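Local coordinates for protein succinate dehydrogenase subunit D (Mycolicibacterium smegmatis MC2 51, PDB 6LUM) that serves as a membrane subunit of succinate dehydrogenase that binds heme and menaquinone and probably passes electrons from succinate to the quinone, at residues F43-M51 against L103-R113. Numbering follows the deposited sequence.
With HEM (protoporphyrin IX containing Fe), chain R.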
ATOM      1  N   PHE B  43      13.248 -18.320   4.262  1.00 13.95           N
ATOM      2  CA  PHE B  43      14.061 -19.175   5.110  1.00 13.95           C
ATOM      3  C   PHE B  43      13.320 -20.449   5.468  1.00 13.95           C
ATOM      4  O   PHE B  43      13.926 -21.518   5.549  1.00 13.95           O
ATOM      5  CB  PHE B  43      14.473 -18.444   6.379  1.00 13.95           C
ATOM      6  CG  PHE B  43      15.195 -19.309   7.362  1.00 13.95           C
ATOM      7  CD1 PHE B  43      16.526 -19.606   7.191  1.00 13.95           C
ATOM      8  CD2 PHE B  43      14.542 -19.829   8.458  1.00 13.95           C
ATOM      9  CE1 PHE B  43      17.184 -20.402   8.089  1.00 13.95           C
ATOM     10  CE2 PHE B  43      15.200 -20.626   9.354  1.00 13.95           C
ATOM     11  CZ  PHE B  43      16.520 -20.911   9.170  1.00 13.95           C
ATOM     12  N   GLU B  44      12.012 -20.352   5.685  1.00 10.49           N
ATOM     13  CA  GLU B  44      11.232 -21.524   6.051  1.00 10.49           C
ATOM     14  C   GLU B  44      11.108 -22.491   4.891  1.00 10.49           C
ATOM     15  O   GLU B  44      11.126 -23.708   5.088  1.00 10.49           O
ATOM     16  CB  GLU B  44       9.855 -21.096   6.527  1.00 10.49           C
ATOM     17  CG  GLU B  44       9.889 -20.254   7.758  1.00 10.49           C
ATOM     18  CD  GLU B  44      10.373 -21.032   8.945  1.00 10.49           C
ATOM     19  OE1 GLU B  44      10.205 -22.267   8.948  1.00 10.49           O
ATOM     20  OE2 GLU B  44      10.930 -20.414   9.875  1.00 10.49           O
ATOM     21  N   LYS B  45      10.981 -21.969   3.677  1.00  9.11           N
ATOM     22  CA  LYS B  45      10.934 -22.827   2.506  1.00  9.11           C
ATOM     23  C   LYS B  45      12.170 -23.697   2.423  1.00  9.11           C
ATOM     24  O   LYS B  45      12.082 -24.903   2.171  1.00  9.11           O
ATOM     25  CB  LYS B  45      10.803 -21.970   1.255  1.00  9.11           C
ATOM     26  CG  LYS B  45      10.549 -22.744   0.003  1.00  9.11           C
ATOM     27  CD  LYS B  45      10.496 -21.826  -1.175  1.00  9.11           C
ATOM     28  CE  LYS B  45      11.729 -21.967  -2.015  1.00  9.11           C
ATOM     29  NZ  LYS B  45      11.516 -21.434  -3.384  1.00  9.11           N
ATOM     30  N   TYR B  46      13.332 -23.110   2.682  1.00  7.81           N
ATOM     31  CA  TYR B  46      14.580 -23.826   2.507  1.00  7.81           C
ATOM     32  C   TYR B  46      14.928 -24.683   3.708  1.00  7.81           C
ATOM     33  O   TYR B  46      15.570 -25.715   3.541  1.00  7.81           O
ATOM     34  CB  TYR B  46      15.688 -22.840   2.191  1.00  7.81           C
ATOM     35  CG  TYR B  46      15.573 -22.323   0.789  1.00  7.81           C
ATOM     36  CD1 TYR B  46      15.548 -23.189  -0.279  1.00  7.81           C
ATOM     37  CD2 TYR B  46      15.459 -20.978   0.533  1.00  7.81           C
ATOM     38  CE1 TYR B  46      15.424 -22.731  -1.554  1.00  7.81           C
ATOM     39  CE2 TYR B  46      15.335 -20.508  -0.737  1.00  7.81           C
ATOM     40  CZ  TYR B  46      15.320 -21.388  -1.779  1.00  7.81           C
ATOM     41  OH  TYR B  46      15.200 -20.918  -3.061  1.00  7.81           O
ATOM     42  N   ALA B  47      14.483 -24.321   4.906  1.00  8.11           N
ATOM     43  CA  ALA B  47      14.612 -25.242   6.028  1.00  8.11           C
ATOM     44  C   ALA B  47      13.742 -26.476   5.828  1.00  8.11           C
ATOM     45  O   ALA B  47      14.163 -27.599   6.121  1.00  8.11           O
ATOM     46  CB  ALA B  47      14.258 -24.524   7.318  1.00  8.11           C
ATOM     47  N   TRP B  48      12.531 -26.287   5.313  1.00 24.51           N
ATOM     48  CA  TRP B  48      11.656 -27.397   4.959  1.00 24.51           C
ATOM     49  C   TRP B  48      12.304 -28.313   3.924  1.00 24.51           C
ATOM     50  O   TRP B  48      12.372 -29.542   4.097  1.00 24.51           O
ATOM     51  CB  TRP B  48      10.356 -26.795   4.442  1.00 24.51           C
ATOM     52  CG  TRP B  48       9.194 -27.677   4.345  1.00 24.51           C
ATOM     53  CD1 TRP B  48       8.302 -27.949   5.314  1.00 24.51           C
ATOM     54  CD2 TRP B  48       8.756 -28.375   3.186  1.00 24.51           C
ATOM     55  NE1 TRP B  48       7.344 -28.795   4.847  1.00 24.51           N
ATOM     56  CE2 TRP B  48       7.604 -29.070   3.534  1.00 24.51           C
ATOM     57  CE3 TRP B  48       9.242 -28.491   1.888  1.00 24.51           C
ATOM     58  CZ2 TRP B  48       6.933 -29.868   2.641  1.00 24.51           C
ATOM     59  CZ3 TRP B  48       8.580 -29.277   1.015  1.00 24.51           C
ATOM     60  CH2 TRP B  48       7.435 -29.953   1.384  1.00 24.51           C
ATOM     61  N   LEU B  49      12.798 -27.725   2.836  1.00  9.98           N
ATOM     62  CA  LEU B  49      13.446 -28.515   1.796  1.00  9.98           C
ATOM     63  C   LEU B  49      14.698 -29.205   2.315  1.00  9.98           C
ATOM     64  O   LEU B  49      15.011 -30.326   1.902  1.00  9.98           O
ATOM     65  CB  LEU B  49      13.783 -27.625   0.607  1.00  9.98           C
ATOM     66  CG  LEU B  49      12.641 -27.309  -0.345  1.00  9.98           C
ATOM     67  CD1 LEU B  49      13.026 -26.184  -1.255  1.00  9.98           C
ATOM     68  CD2 LEU B  49      12.294 -28.529  -1.140  1.00  9.98           C
ATOM     69  N   PHE B  50      15.431 -28.553   3.214  1.00 11.82           N
ATOM     70  CA  PHE B  50      16.616 -29.171   3.784  1.00 11.82           C
ATOM     71  C   PHE B  50      16.261 -30.391   4.603  1.00 11.82           C
ATOM     72  O   PHE B  50      16.957 -31.402   4.540  1.00 11.82           O
ATOM     73  CB  PHE B  50      17.374 -28.174   4.647  1.00 11.82           C
ATOM     74  CG  PHE B  50      18.612 -28.741   5.254  1.00 11.82           C
ATOM     75  CD1 PHE B  50      19.774 -28.835   4.521  1.00 11.82           C
ATOM     76  CD2 PHE B  50      18.614 -29.201   6.548  1.00 11.82           C
ATOM     77  CE1 PHE B  50      20.905 -29.363   5.072  1.00 11.82           C
ATOM     78  CE2 PHE B  50      19.742 -29.734   7.091  1.00 11.82           C
ATOM     79  CZ  PHE B  50      20.887 -29.814   6.356  1.00 11.82           C
ATOM     80  N   MET B  51      15.214 -30.312   5.419  1.00 24.51           N
ATOM     81  CA  MET B  51      14.832 -31.491   6.185  1.00 24.51           C
ATOM     82  C   MET B  51      14.508 -32.647   5.263  1.00 24.51           C
ATOM     83  O   MET B  51      14.937 -33.777   5.505  1.00 24.51           O
ATOM     84  CB  MET B  51      13.659 -31.185   7.099  1.00 24.51           C
ATOM     85  CG  MET B  51      13.968 -30.140   8.114  1.00 24.51           C
ATOM     86  SD  MET B  51      15.109 -30.697   9.351  1.00 24.51           S
ATOM     87  CE  MET B  51      13.992 -31.549  10.422  1.00 24.51           C
ATOM     88  N   LEU B 103      25.264 -33.498   8.438  1.00  5.28           N
ATOM     89  CA  LEU B 103      23.859 -33.653   8.091  1.00  5.28           C
ATOM     90  C   LEU B 103      23.014 -33.941   9.318  1.00  5.28           C
ATOM     91  O   LEU B 103      21.949 -33.351   9.492  1.00  5.28           O
ATOM     92  CB  LEU B 103      23.693 -34.763   7.062  1.00  5.28           C
ATOM     93  CG  LEU B 103      24.074 -34.416   5.631  1.00  5.28           C
ATOM     94  CD1 LEU B 103      23.774 -35.571   4.742  1.00  5.28           C
ATOM     95  CD2 LEU B 103      23.338 -33.202   5.167  1.00  5.28           C
ATOM     96  N   ALA B 104      23.471 -34.842  10.190  1.00  5.46           N
ATOM     97  CA  ALA B 104      22.672 -35.216  11.345  1.00  5.46           C
ATOM     98  C   ALA B 104      22.517 -34.061  12.313  1.00  5.46           C
ATOM     99  O   ALA B 104      21.429 -33.847  12.847  1.00  5.46           O
ATOM    100  CB  ALA B 104      23.295 -36.412  12.045  1.00  5.46           C
ATOM    101  N   MET B 105      23.578 -33.291  12.553  1.00  5.59           N
ATOM    102  CA  MET B 105      23.456 -32.193  13.500  1.00  5.59           C
ATOM    103  C   MET B 105      22.585 -31.079  12.950  1.00  5.59           C
ATOM    104  O   MET B 105      21.781 -30.515  13.688  1.00  5.59           O
ATOM    105  CB  MET B 105      24.825 -31.650  13.890  1.00  5.59           C
ATOM    106  CG  MET B 105      25.633 -32.540  14.811  1.00  5.59           C
ATOM    107  SD  MET B 105      24.701 -33.369  16.102  1.00  5.59           S
ATOM    108  CE  MET B 105      24.350 -32.025  17.215  1.00  5.59           C
ATOM    109  N   ILE B 106      22.705 -30.743  11.664  1.00 10.36           N
ATOM    110  CA  ILE B 106      21.849 -29.680  11.137  1.00 10.36           C
ATOM    111  C   ILE B 106      20.393 -30.132  11.080  1.00 10.36           C
ATOM    112  O   ILE B 106      19.480 -29.363  11.400  1.00 10.36           O
ATOM    113  CB  ILE B 106      22.346 -29.207   9.762  1.00 10.36           C
ATOM    114  CG1 ILE B 106      23.833 -28.906   9.800  1.00 10.36           C
ATOM    115  CG2 ILE B 106      21.641 -27.949   9.366  1.00 10.36           C
ATOM    116  CD1 ILE B 106      24.179 -27.771  10.672  1.00 10.36           C
ATOM    117  N   HIS B 107      20.152 -31.381  10.690  1.00 24.51           N
ATOM    118  CA  HIS B 107      18.813 -31.957  10.711  1.00 24.51           C
ATOM    119  C   HIS B 107      18.195 -31.898  12.101  1.00 24.51           C
ATOM    120  O   HIS B 107      17.093 -31.373  12.288  1.00 24.51           O
ATOM    121  CB  HIS B 107      18.905 -33.397  10.231  1.00 24.51           C
ATOM    122  CG  HIS B 107      17.621 -33.962   9.736  1.00 24.51           C
ATOM    123  ND1 HIS B 107      17.232 -33.870   8.424  1.00 24.51           N
ATOM    124  CD2 HIS B 107      16.652 -34.651  10.367  1.00 24.51           C
ATOM    125  CE1 HIS B 107      16.071 -34.468   8.271  1.00 24.51           C
ATOM    126  NE2 HIS B 107      15.698 -34.951   9.435  1.00 24.51           N
ATOM    127  N   GLY B 108      18.882 -32.452  13.091  1.00  8.84           N
ATOM    128  CA  GLY B 108      18.349 -32.442  14.435  1.00  8.84           C
ATOM    129  C   GLY B 108      18.175 -31.050  14.999  1.00  8.84           C
ATOM    130  O   GLY B 108      17.219 -30.788  15.722  1.00  8.84           O
ATOM    131  N   ALA B 109      19.091 -30.136  14.688  1.00  4.61           N
ATOM    132  CA  ALA B 109      18.991 -28.790  15.229  1.00  4.61           C
ATOM    133  C   ALA B 109      17.819 -28.038  14.631  1.00  4.61           C
ATOM    134  O   ALA B 109      17.143 -27.285  15.329  1.00  4.61           O
ATOM    135  CB  ALA B 109      20.285 -28.036  14.985  1.00  4.61           C
ATOM    136  N   ASN B 110      17.541 -28.243  13.350  1.00  3.87           N
ATOM    137  CA  ASN B 110      16.367 -27.618  12.756  1.00  3.87           C
ATOM    138  C   ASN B 110      15.078 -28.243  13.283  1.00  3.87           C
ATOM    139  O   ASN B 110      14.083 -27.543  13.519  1.00  3.87           O
ATOM    140  CB  ASN B 110      16.467 -27.730  11.248  1.00  3.87           C
ATOM    141  CG  ASN B 110      15.439 -26.932  10.552  1.00  3.87           C
ATOM    142  OD1 ASN B 110      14.899 -25.994  11.102  1.00  3.87           O
ATOM    143  ND2 ASN B 110      15.148 -27.298   9.326  1.00  3.87           N
ATOM    144  N   GLY B 111      15.082 -29.550  13.514  1.00  4.64           N
ATOM    145  CA  GLY B 111      13.925 -30.167  14.129  1.00  4.64           C
ATOM    146  C   GLY B 111      13.647 -29.644  15.523  1.00  4.64           C
ATOM    147  O   GLY B 111      12.498 -29.386  15.883  1.00  4.64           O
ATOM    148  N   MET B 112      14.689 -29.483  16.332  1.00  6.43           N
ATOM    149  CA  MET B 112      14.486 -28.960  17.676  1.00  6.43           C
ATOM    150  C   MET B 112      14.162 -27.478  17.660  1.00  6.43           C
ATOM    151  O   MET B 112      13.521 -26.982  18.583  1.00  6.43           O
ATOM    152  CB  MET B 112      15.703 -29.226  18.542  1.00  6.43           C
ATOM    153  CG  MET B 112      16.065 -30.675  18.646  1.00  6.43           C
ATOM    154  SD  MET B 112      14.986 -31.653  19.684  1.00  6.43           S
ATOM    155  CE  MET B 112      14.917 -30.634  21.133  1.00  6.43           C
ATOM    156  N   ARG B 113      14.585 -26.759  16.625  1.00  4.94           N
ATOM    157  CA  ARG B 113      14.086 -25.410  16.402  1.00  4.94           C
ATOM    158  C   ARG B 113      12.572 -25.410  16.292  1.00  4.94           C
ATOM    159  O   ARG B 113      11.887 -24.624  16.949  1.00  4.94           O
ATOM    160  CB  ARG B 113      14.717 -24.845  15.137  1.00  4.94           C
ATOM    161  CG  ARG B 113      14.903 -23.374  15.118  1.00  4.94           C
ATOM    162  CD  ARG B 113      15.095 -22.899  13.709  1.00  4.94           C
ATOM    163  NE  ARG B 113      13.822 -22.577  13.090  1.00  4.94           N
ATOM    164  CZ  ARG B 113      13.376 -23.135  11.978  1.00  4.94           C
ATOM    165  NH1 ARG B 113      14.108 -24.033  11.357  1.00  4.94           N
ATOM    166  NH2 ARG B 113      12.201 -22.791  11.484  1.00  4.94           N
TER
HETATM  167  CHA HEM R 201      12.226 -34.335  11.540  1.00 24.51           C
HETATM  168  CHB HEM R 201      13.361 -37.556   8.151  1.00 24.51           C
HETATM  169  CHC HEM R 201      17.177 -38.820  10.806  1.00 24.51           C
HETATM  170  CHD HEM R 201      16.091 -35.535  14.138  1.00 24.51           C
HETATM  171  C1A HEM R 201      12.262 -35.028  10.359  1.00 24.51           C
HETATM  172  C2A HEM R 201      11.491 -34.735   9.185  1.00 24.51           C
HETATM  173  C3A HEM R 201      11.786 -35.615   8.252  1.00 24.51           C
HETATM  174  C4A HEM R 201      12.775 -36.506   8.794  1.00 24.51           C
HETATM  175  CMA HEM R 201      11.182 -35.663   6.845  1.00 24.51           C
HETATM  176  CAA HEM R 201      10.475 -33.605   9.061  1.00 24.51           C
HETATM  177  CBA HEM R 201       9.252 -34.129   9.782  1.00 24.51           C
HETATM  178  CGA HEM R 201       8.181 -33.101   9.764  1.00 24.51           C
HETATM  179  O1A HEM R 201       7.025 -33.450  10.087  1.00 24.51           O
HETATM  180  O2A HEM R 201       8.497 -31.947   9.419  1.00 24.51           O
HETATM  181  C1B HEM R 201      14.456 -38.222   8.617  1.00 24.51           C
HETATM  182  C2B HEM R 201      15.030 -39.384   8.024  1.00 24.51           C
HETATM  183  C3B HEM R 201      16.070 -39.749   8.751  1.00 24.51           C
HETATM  184  C4B HEM R 201      16.215 -38.810   9.830  1.00 24.51           C
HETATM  185  CMB HEM R 201      14.493 -40.090   6.773  1.00 24.51           C
HETATM  186  CAB HEM R 201      16.951 -40.964   8.445  1.00 24.51           C
HETATM  187  CBB HEM R 201      17.645 -41.578   9.397  1.00 24.51           C
HETATM  188  C1C HEM R 201      17.258 -37.973  11.880  1.00 24.51           C
HETATM  189  C2C HEM R 201      18.391 -37.827  12.745  1.00 24.51           C
HETATM  190  C3C HEM R 201      18.079 -36.923  13.675  1.00 24.51           C
HETATM  191  C4C HEM R 201      16.757 -36.469  13.406  1.00 24.51           C
HETATM  192  CMC HEM R 201      19.683 -38.637  12.559  1.00 24.51           C
HETATM  193  CAC HEM R 201      18.884 -36.344  14.851  1.00 24.51           C
HETATM  194  CBC HEM R 201      20.184 -36.532  15.048  1.00 24.51           C
HETATM  195  C1D HEM R 201      14.900 -34.993  13.762  1.00 24.51           C
HETATM  196  C2D HEM R 201      14.063 -34.169  14.576  1.00 24.51           C
HETATM  197  C3D HEM R 201      12.997 -33.851  13.868  1.00 24.51           C
HETATM  198  C4D HEM R 201      13.122 -34.448  12.568  1.00 24.51           C
HETATM  199  CMD HEM R 201      14.355 -33.752  16.017  1.00 24.51           C
HETATM  200  CAD HEM R 201      11.830 -32.979  14.335  1.00 24.51           C
HETATM  201  CBD HEM R 201      10.581 -33.822  14.466  1.00 24.51           C
HETATM  202  CGD HEM R 201       9.392 -32.936  14.306  1.00 24.51           C
HETATM  203  O1D HEM R 201       9.574 -31.707  14.234  1.00 24.51           O
HETATM  204  O2D HEM R 201       8.264 -33.463  14.240  1.00 24.51           O
HETATM  205  NA  HEM R 201      13.055 -36.114  10.082  1.00 24.51           N
HETATM  206  NB  HEM R 201      15.201 -37.887   9.721  1.00 24.51           N
HETATM  207  NC  HEM R 201      16.272 -37.122  12.305  1.00 24.51           N
HETATM  208  ND  HEM R 201      14.301 -35.152  12.536  1.00 24.51           N
HETATM  209 FE   HEM R 201      14.759 -36.499  11.118  1.00 24.51          FE
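Met51 lays its thioether over one face of the His107 imidazole: SD stands 4.0 Å from the ring centroid and 12° off the ring normal, a sulfur-aromatic contact, with CE over the same ring in a CH-pi contact. Two successive turns of the Met51 chain bring CE round to the porphyrin edge, near HEM CHA. His107 uses both ring nitrogens: NE2 ligates the heme iron (NE2 to FE 2.5 Å), while ND1 is hydrogen-bonded to Ser54 OG, a second-shell hydroxyl on helix 43-70 that is also hydrogen-bonded to Phe50 O and would fix the ring's rotation. Replacing His107 by an alanine removes the imidazole and is likely to leave the iron without this axial ligand, Ser54 without its imidazole mate and the Met51 sulfur without a ring to cover. Gly111 has its CA 3.5 Å from HEM CAD, and a CB on it would run into the porphyrin.

At the other end, Arg113 forms a salt bridge with Glu44 (NH2 to OE2 3.1 Å), and a weak hydrogen bond runs from the same NH2 to OE1, with an N-H...O angle of 128°. The carboxylate and guanidinium planes are twisted apart. Phe43 CE2 sits over one guanidinium face, 4.1 Å from Arg113 CZ. Between these ends, Asn110 ND2 approaches Ala47 O at 3.4 Å, a carbonyl that already accepts the helical bond from Met51 N. Beyond His107, toward Leu103, Phe50 CE2 packs on Ile106 CG2 at 3.5 Å.

The segment axes approach to 10.4 Å at a crossing angle of -128°, joining helix 43-70 to helix 91-119 in the transmembrane bundle; Met105, Ala109 and Met112 turn to helix 123-149, and Trp48 meets Trp228 of the neighbouring subunit B.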